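Local coordinates for protein polyketide synthase (Synechococcus sp., PDB 4GOX) that probably transfers a sulfonate group from PAPS to an intermediate of olefin biosynthesis, as the sulfotransferase domain of an olefin synthase, at residues Y51-M64 against L76-E88. Sequence-based numbering, arbitrary orientation.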
ATOM      1  N   TYR A  51       2.624   7.898 -10.302  1.00 49.42           N
ATOM      2  CA  TYR A  51       3.437   8.463  -9.245  1.00 48.89           C
ATOM      3  C   TYR A  51       3.205   7.569  -8.019  1.00 50.40           C
ATOM      4  O   TYR A  51       2.114   7.579  -7.439  1.00 47.88           O
ATOM      5  CB  TYR A  51       3.118   9.945  -8.978  1.00 50.88           C
ATOM      6  CG  TYR A  51       4.126  10.510  -8.012  1.00 53.74           C
ATOM      7  CD1 TYR A  51       5.476  10.573  -8.345  1.00 57.55           C
ATOM      8  CD2 TYR A  51       3.751  10.895  -6.730  1.00 53.59           C
ATOM      9  CE1 TYR A  51       6.426  11.009  -7.430  1.00 57.69           C
ATOM     10  CE2 TYR A  51       4.694  11.340  -5.807  1.00 55.17           C
ATOM     11  CZ  TYR A  51       6.031  11.413  -6.172  1.00 64.36           C
ATOM     12  OH  TYR A  51       6.992  11.853  -5.298  1.00 69.76           O
ATOM     13  N   SER A  52       4.232   6.769  -7.662  1.00 46.67           N
ATOM     14  CA  SER A  52       4.191   5.766  -6.602  1.00 43.69           C
ATOM     15  C   SER A  52       5.230   6.055  -5.510  1.00 48.40           C
ATOM     16  O   SER A  52       6.284   5.408  -5.465  1.00 49.76           O
ATOM     17  CB  SER A  52       4.395   4.387  -7.218  1.00 44.13           C
ATOM     18  OG  SER A  52       3.980   3.355  -6.341  1.00 47.48           O
ATOM     19  N   PRO A  53       4.965   7.016  -4.606  1.00 43.30           N
ATOM     20  CA  PRO A  53       5.981   7.353  -3.600  1.00 43.75           C
ATOM     21  C   PRO A  53       6.030   6.397  -2.416  1.00 46.86           C
ATOM     22  O   PRO A  53       5.133   5.567  -2.295  1.00 45.41           O
ATOM     23  CB  PRO A  53       5.536   8.758  -3.139  1.00 46.18           C
ATOM     24  CG  PRO A  53       4.052   8.727  -3.275  1.00 48.61           C
ATOM     25  CD  PRO A  53       3.775   7.898  -4.490  1.00 44.01           C
ATOM     26  N   PRO A  54       6.999   6.553  -1.470  1.00 45.33           N
ATOM     27  CA  PRO A  54       6.940   5.756  -0.229  1.00 43.63           C
ATOM     28  C   PRO A  54       5.710   6.181   0.601  1.00 45.41           C
ATOM     29  O   PRO A  54       5.152   7.249   0.355  1.00 44.77           O
ATOM     30  CB  PRO A  54       8.241   6.115   0.492  1.00 47.43           C
ATOM     31  CG  PRO A  54       8.687   7.391  -0.090  1.00 53.67           C
ATOM     32  CD  PRO A  54       8.138   7.502  -1.458  1.00 48.73           C
ATOM     33  N   GLU A  55       5.258   5.323   1.527  1.00 41.93           N
ATOM     34  CA  GLU A  55       4.054   5.496   2.360  1.00 41.06           C
ATOM     35  C   GLU A  55       3.716   6.921   2.800  1.00 43.15           C
ATOM     36  O   GLU A  55       4.399   7.482   3.664  1.00 42.57           O
ATOM     37  CB  GLU A  55       4.098   4.570   3.584  1.00 42.73           C
ATOM     38  CG  GLU A  55       3.649   3.159   3.255  1.00 52.24           C
ATOM     39  CD  GLU A  55       4.279   2.065   4.084  1.00 71.34           C
ATOM     40  OE1 GLU A  55       4.794   1.099   3.478  1.00 51.94           O
ATOM     41  OE2 GLU A  55       4.166   2.112   5.331  1.00 72.18           O
ATOM     42  N   LEU A  56       2.658   7.496   2.183  1.00 38.58           N
ATOM     43  CA  LEU A  56       2.104   8.813   2.529  1.00 38.71           C
ATOM     44  C   LEU A  56       1.431   8.798   3.900  1.00 42.43           C
ATOM     45  O   LEU A  56       1.516   9.783   4.642  1.00 42.53           O
ATOM     46  CB  LEU A  56       1.103   9.257   1.439  1.00 38.36           C
ATOM     47  CG  LEU A  56       1.697   9.421   0.021  1.00 43.15           C
ATOM     48  CD1 LEU A  56       0.593   9.506  -1.019  1.00 42.40           C
ATOM     49  CD2 LEU A  56       2.581  10.696  -0.074  1.00 46.92           C
ATOM     50  N   HIS A  57       0.747   7.668   4.250  1.00 38.86           N
ATOM     51  CA  HIS A  57       0.035   7.497   5.525  1.00 38.66           C
ATOM     52  C   HIS A  57      -0.918   8.664   5.824  1.00 40.35           C
ATOM     53  O   HIS A  57      -0.772   9.349   6.833  1.00 40.74           O
ATOM     54  CB  HIS A  57       0.994   7.176   6.712  1.00 41.36           C
ATOM     55  CG  HIS A  57       0.307   6.394   7.803  1.00 46.19           C
ATOM     56  ND1 HIS A  57      -0.303   5.166   7.543  1.00 46.78           N
ATOM     57  CD2 HIS A  57       0.070   6.726   9.096  1.00 49.34           C
ATOM     58  CE1 HIS A  57      -0.834   4.777   8.693  1.00 46.59           C
ATOM     59  NE2 HIS A  57      -0.638   5.685   9.655  1.00 48.53           N
ATOM     60  N   LEU A  58      -1.846   8.930   4.889  1.00 35.60           N
ATOM     61  CA  LEU A  58      -2.818  10.040   4.970  1.00 35.35           C
ATOM     62  C   LEU A  58      -4.256   9.591   5.312  1.00 38.57           C
ATOM     63  O   LEU A  58      -4.917  10.218   6.131  1.00 38.13           O
ATOM     64  CB  LEU A  58      -2.854  10.759   3.612  1.00 35.45           C
ATOM     65  CG  LEU A  58      -1.599  11.577   3.222  1.00 39.57           C
ATOM     66  CD1 LEU A  58      -1.648  11.974   1.734  1.00 38.51           C
ATOM     67  CD2 LEU A  58      -1.479  12.816   4.116  1.00 37.85           C
ATOM     68  N   LEU A  59      -4.737   8.517   4.673  1.00 36.24           N
ATOM     69  CA  LEU A  59      -6.109   8.008   4.829  1.00 35.44           C
ATOM     70  C   LEU A  59      -6.658   7.840   6.260  1.00 38.03           C
ATOM     71  O   LEU A  59      -7.824   8.192   6.444  1.00 39.44           O
ATOM     72  CB  LEU A  59      -6.319   6.773   3.944  1.00 34.21           C
ATOM     73  CG  LEU A  59      -7.755   6.415   3.530  1.00 38.44           C
ATOM     74  CD1 LEU A  59      -8.352   7.500   2.627  1.00 39.46           C
ATOM     75  CD2 LEU A  59      -7.763   5.111   2.760  1.00 36.69           C
ATOM     76  N   PRO A  60      -5.882   7.390   7.303  1.00 35.38           N
ATOM     77  CA  PRO A  60      -6.470   7.225   8.654  1.00 36.21           C
ATOM     78  C   PRO A  60      -6.875   8.490   9.390  1.00 44.85           C
ATOM     79  O   PRO A  60      -7.446   8.398  10.477  1.00 46.84           O
ATOM     80  CB  PRO A  60      -5.331   6.577   9.450  1.00 37.94           C
ATOM     81  CG  PRO A  60      -4.408   5.991   8.448  1.00 39.85           C
ATOM     82  CD  PRO A  60      -4.493   6.882   7.276  1.00 36.41           C
ATOM     83  N   PHE A  61      -6.544   9.664   8.843  1.00 42.32           N
ATOM     84  CA  PHE A  61      -6.727  10.944   9.543  1.00 43.89           C
ATOM     85  C   PHE A  61      -7.661  11.884   8.839  1.00 48.39           C
ATOM     86  O   PHE A  61      -7.777  11.852   7.622  1.00 48.68           O
ATOM     87  CB  PHE A  61      -5.344  11.612   9.688  1.00 45.16           C
ATOM     88  CG  PHE A  61      -4.295  10.637  10.183  1.00 44.32           C
ATOM     89  CD1 PHE A  61      -4.296  10.203  11.514  1.00 47.26           C
ATOM     90  CD2 PHE A  61      -3.352  10.106   9.315  1.00 43.18           C
ATOM     91  CE1 PHE A  61      -3.335   9.291  11.969  1.00 46.54           C
ATOM     92  CE2 PHE A  61      -2.414   9.168   9.763  1.00 45.56           C
ATOM     93  CZ  PHE A  61      -2.411   8.771  11.093  1.00 43.83           C
ATOM     94  N   GLU A  62      -8.313  12.727   9.608  1.00 45.31           N
ATOM     95  CA  GLU A  62      -9.247  13.725   9.124  1.00 45.71           C
ATOM     96  C   GLU A  62      -8.466  14.949   8.585  1.00 50.13           C
ATOM     97  O   GLU A  62      -8.664  15.362   7.437  1.00 50.37           O
ATOM     98  CB  GLU A  62     -10.201  14.099  10.286  1.00 49.11           C
ATOM     99  CG  GLU A  62     -11.356  14.985   9.902  1.00 54.92           C
ATOM    100  CD  GLU A  62     -12.285  14.356   8.897  1.00 67.30           C
ATOM    101  OE1 GLU A  62     -13.141  13.538   9.301  1.00 58.48           O
ATOM    102  OE2 GLU A  62     -12.160  14.692   7.698  1.00 64.72           O
ATOM    103  N   THR A  63      -7.571  15.498   9.418  1.00 46.83           N
ATOM    104  CA  THR A  63      -6.740  16.669   9.128  1.00 47.21           C
ATOM    105  C   THR A  63      -5.279  16.360   9.471  1.00 52.27           C
ATOM    106  O   THR A  63      -4.994  15.444  10.261  1.00 49.74           O
ATOM    107  CB  THR A  63      -7.153  17.882  10.002  1.00 56.10           C
ATOM    108  OG1 THR A  63      -6.633  17.698  11.321  1.00 56.94           O
ATOM    109  CG2 THR A  63      -8.669  18.152  10.017  1.00 55.02           C
ATOM    110  N   MET A  64      -4.364  17.224   8.973  1.00 51.20           N
ATOM    111  CA  MET A  64      -2.926  17.139   9.242  1.00 51.36           C
ATOM    112  C   MET A  64      -2.609  17.334  10.730  1.00 57.69           C
ATOM    113  O   MET A  64      -1.565  16.890  11.201  1.00 58.04           O
ATOM    114  CB  MET A  64      -2.145  18.124   8.349  1.00 53.92           C
ATOM    115  CG  MET A  64      -2.207  17.756   6.888  1.00 54.78           C
ATOM    116  SD  MET A  64      -1.452  16.168   6.467  1.00 56.12           S
ATOM    117  CE  MET A  64       0.238  16.479   6.871  1.00 55.39           C
ATOM    118  N   LEU A  76       6.967   7.059  10.521  1.00 68.28           N
ATOM    119  CA  LEU A  76       5.867   6.643   9.651  1.00 65.69           C
ATOM    120  C   LEU A  76       5.185   7.901   9.110  1.00 67.36           C
ATOM    121  O   LEU A  76       4.847   8.789   9.883  1.00 67.46           O
ATOM    122  CB  LEU A  76       4.871   5.735  10.429  1.00 65.47           C
ATOM    123  CG  LEU A  76       3.516   5.361   9.757  1.00 69.41           C
ATOM    124  CD1 LEU A  76       3.695   4.574   8.432  1.00 67.88           C
ATOM    125  CD2 LEU A  76       2.639   4.565  10.714  1.00 73.15           C
ATOM    126  N   GLY A  77       5.052   7.990   7.793  1.00 63.53           N
ATOM    127  CA  GLY A  77       4.468   9.157   7.137  1.00 63.53           C
ATOM    128  C   GLY A  77       5.488  10.099   6.505  1.00 67.60           C
ATOM    129  O   GLY A  77       5.113  10.989   5.734  1.00 66.85           O
ATOM    130  N   GLU A  78       6.796   9.892   6.802  1.00 65.12           N
ATOM    131  CA  GLU A  78       7.926  10.646   6.225  1.00 65.23           C
ATOM    132  C   GLU A  78       7.936  10.554   4.691  1.00 66.49           C
ATOM    133  O   GLU A  78       8.573  11.382   4.031  1.00 68.70           O
ATOM    134  CB  GLU A  78       9.267  10.147   6.779  1.00 67.71           C
ATOM    135  CG  GLU A  78       9.784  10.970   7.944  1.00 80.84           C
ATOM    136  CD  GLU A  78      10.887  10.347   8.780  1.00104.70           C
ATOM    137  OE1 GLU A  78      11.585   9.430   8.284  1.00 97.30           O
ATOM    138  OE2 GLU A  78      11.058  10.789   9.939  1.00101.84           O
ATOM    139  N   GLY A  79       7.221   9.568   4.147  1.00 57.30           N
ATOM    140  CA  GLY A  79       7.058   9.387   2.714  1.00 55.91           C
ATOM    141  C   GLY A  79       6.361  10.570   2.066  1.00 56.81           C
ATOM    142  O   GLY A  79       6.540  10.815   0.866  1.00 55.42           O
ATOM    143  N   LEU A  80       5.534  11.307   2.866  1.00 50.77           N
ATOM    144  CA  LEU A  80       4.877  12.523   2.389  1.00 50.07           C
ATOM    145  C   LEU A  80       5.968  13.597   2.135  1.00 56.16           C
ATOM    146  O   LEU A  80       5.918  14.259   1.100  1.00 55.98           O
ATOM    147  CB  LEU A  80       3.823  13.055   3.378  1.00 48.32           C
ATOM    148  CG  LEU A  80       3.190  14.414   3.017  1.00 50.88           C
ATOM    149  CD1 LEU A  80       2.324  14.323   1.757  1.00 50.19           C
ATOM    150  CD2 LEU A  80       2.407  14.992   4.195  1.00 48.07           C
ATOM    151  N   GLN A  81       6.956  13.726   3.056  1.00 53.74           N
ATOM    152  CA  GLN A  81       8.069  14.674   2.893  1.00 56.80           C
ATOM    153  C   GLN A  81       8.837  14.312   1.611  1.00 65.50           C
ATOM    154  O   GLN A  81       8.984  15.167   0.731  1.00 66.17           O
ATOM    155  CB  GLN A  81       9.003  14.686   4.132  1.00 57.76           C
ATOM    156  CG  GLN A  81       8.465  15.483   5.321  1.00 62.96           C
ATOM    157  CD  GLN A  81       7.538  14.680   6.237  1.00 86.51           C
ATOM    158  OE1 GLN A  81       6.752  13.824   5.797  1.00 85.50           O
ATOM    159  NE2 GLN A  81       7.597  14.947   7.547  1.00 64.65           N
ATOM    160  N   ARG A  82       9.203  13.007   1.464  1.00 63.72           N
ATOM    161  CA  ARG A  82       9.924  12.465   0.314  1.00 64.92           C
ATOM    162  C   ARG A  82       9.171  12.760  -0.988  1.00 69.72           C
ATOM    163  O   ARG A  82       9.779  13.251  -1.944  1.00 68.45           O
ATOM    164  CB  ARG A  82      10.211  10.967   0.512  1.00 67.24           C
ATOM    165  CG  ARG A  82      11.229  10.364  -0.468  1.00 86.40           C
ATOM    166  CD  ARG A  82      12.643  10.884  -0.234  1.00102.64           C
ATOM    167  NE  ARG A  82      13.524  10.666  -1.384  1.00116.43           N
ATOM    168  CZ  ARG A  82      13.671  11.517  -2.395  1.00137.15           C
ATOM    169  NH1 ARG A  82      12.977  12.649  -2.428  1.00124.63           N
ATOM    170  NH2 ARG A  82      14.510  11.241  -3.384  1.00131.17           N
ATOM    171  N   ALA A  83       7.839  12.545  -0.993  1.00 57.93           N
ATOM    172  CA  ALA A  83       6.977  12.850  -2.147  1.00 57.95           C
ATOM    173  C   ALA A  83       7.101  14.326  -2.578  1.00 61.61           C
ATOM    174  O   ALA A  83       7.301  14.602  -3.762  1.00 62.25           O
ATOM    175  CB  ALA A  83       5.521  12.539  -1.817  1.00 56.23           C
ATOM    176  N   LEU A  84       6.964  15.251  -1.615  1.00 57.25           N
ATOM    177  CA  LEU A  84       7.023  16.705  -1.807  1.00 58.81           C
ATOM    178  C   LEU A  84       8.395  17.161  -2.341  1.00 64.52           C
ATOM    179  O   LEU A  84       8.459  17.973  -3.270  1.00 66.67           O
ATOM    180  CB  LEU A  84       6.745  17.397  -0.474  1.00 58.85           C
ATOM    181  CG  LEU A  84       5.337  17.300   0.100  1.00 61.88           C
ATOM    182  CD1 LEU A  84       5.330  17.845   1.517  1.00 61.87           C
ATOM    183  CD2 LEU A  84       4.327  18.037  -0.797  1.00 66.23           C
ATOM    184  N   MET A  85       9.482  16.625  -1.736  1.00 59.44           N
ATOM    185  CA  MET A  85      10.853  16.848  -2.144  1.00 62.24           C
ATOM    186  C   MET A  85      10.950  16.496  -3.640  1.00 72.12           C
ATOM    187  O   MET A  85      11.250  17.379  -4.437  1.00 74.74           O
ATOM    188  CB  MET A  85      11.791  15.939  -1.340  1.00 64.13           C
ATOM    189  CG  MET A  85      12.114  16.441   0.029  1.00 65.52           C
ATOM    190  SD  MET A  85      13.249  15.321   0.883  1.00 71.19           S
ATOM    191  CE  MET A  85      14.521  15.091  -0.342  1.00 72.35           C
ATOM    192  N   ASP A  86      10.602  15.233  -4.025  1.00 68.28           N
ATOM    193  CA  ASP A  86      10.624  14.750  -5.404  1.00 70.33           C
ATOM    194  C   ASP A  86       9.712  15.543  -6.354  1.00 74.03           C
ATOM    195  O   ASP A  86      10.191  15.989  -7.400  1.00 77.68           O
ATOM    196  CB  ASP A  86      10.304  13.246  -5.475  1.00 71.67           C
ATOM    197  CG  ASP A  86      10.355  12.688  -6.884  1.00 87.17           C
ATOM    198  OD1 ASP A  86      11.472  12.581  -7.443  1.00 95.13           O
ATOM    199  OD2 ASP A  86       9.279  12.439  -7.460  1.00 87.93           O
ATOM    200  N   LEU A  87       8.417  15.727  -6.003  1.00 65.84           N
ATOM    201  CA  LEU A  87       7.483  16.451  -6.874  1.00 66.14           C
ATOM    202  C   LEU A  87       7.829  17.932  -7.084  1.00 75.94           C
ATOM    203  O   LEU A  87       7.518  18.489  -8.147  1.00 77.49           O
ATOM    204  CB  LEU A  87       6.030  16.348  -6.375  1.00 62.06           C
ATOM    205  CG  LEU A  87       5.337  14.975  -6.457  1.00 63.34           C
ATOM    206  CD1 LEU A  87       4.108  14.954  -5.572  1.00 59.13           C
ATOM    207  CD2 LEU A  87       4.970  14.605  -7.906  1.00 65.46           C
ATOM    208  N   GLU A  88       8.427  18.580  -6.069  1.00 74.36           N
ATOM    209  CA  GLU A  88       8.676  20.025  -6.129  1.00 76.63           C
ATOM    210  C   GLU A  88      10.122  20.510  -6.089  1.00 83.98           C
ATOM    211  O   GLU A  88      10.329  21.727  -6.117  1.00 86.30           O
ATOM    212  CB  GLU A  88       7.825  20.739  -5.074  1.00 75.21           C
ATOM    213  CG  GLU A  88       6.345  20.703  -5.396  1.00 85.76           C
ATOM    214  CD  GLU A  88       5.422  21.175  -4.291  1.00111.27           C
ATOM    215  OE1 GLU A  88       5.856  21.245  -3.117  1.00110.39           O
ATOM    216  OE2 GLU A  88       4.246  21.460  -4.604  1.00105.29           O
TER
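Tyr51 lays its ring flat against Leu87, whose CD2 sits 3.7 Å from the ring centroid and 8° off the ring normal. Asp86 meets the same ring at its edge: OD2 lies near the ring plane, 3.2 Å from Tyr51 CE1, with the carboxylate only 4° from coplanar with the ring. OD2 is also 3.2 Å from Tyr51 OH, and the hydroxyl lies equally near Ala83 O, so its proton has two possible acceptors. With CG anti to the backbone nitrogen (chi1 -172°), the phenol projects from the strand end to the last turns of helix 79-88. A leucine here would probably leave Asp86 OD2 without its hydroxyl neighbour and Leu87 without a flat surface to rest on. Further along, Leu56 CD2 settles between Leu80 and Ala83, 3.9 Å from Ala83 CB, while Met64, bent at chi2 and chi3, meets Leu80 tip to tip. Gly79 lets the backbone close in, its CA 3.4 Å from Glu55 O in a CA-H...O contact; a beta carbon there would collide with the carbonyls of Pro54 and Glu55. At the far end Leu76 CD2 makes a CH-pi contact over one face of the His57 imidazole, displaced toward the rim. Glu55 OE1 forms a salt bridge with Lys128, and the Glu55 side chain lies about 6 Å from the bound adenosine-3'-5'-diphosphate. Within the sulfotransferase fold, helix 79-88 thus backs the loop that leaves edge strand 50-51 of the parallel sheet, carries Glu55 toward the nucleotide and leads into helix 64-71, with helix 92-104 touching Leu84 and helix 109-119 touching Leu58 and Met64.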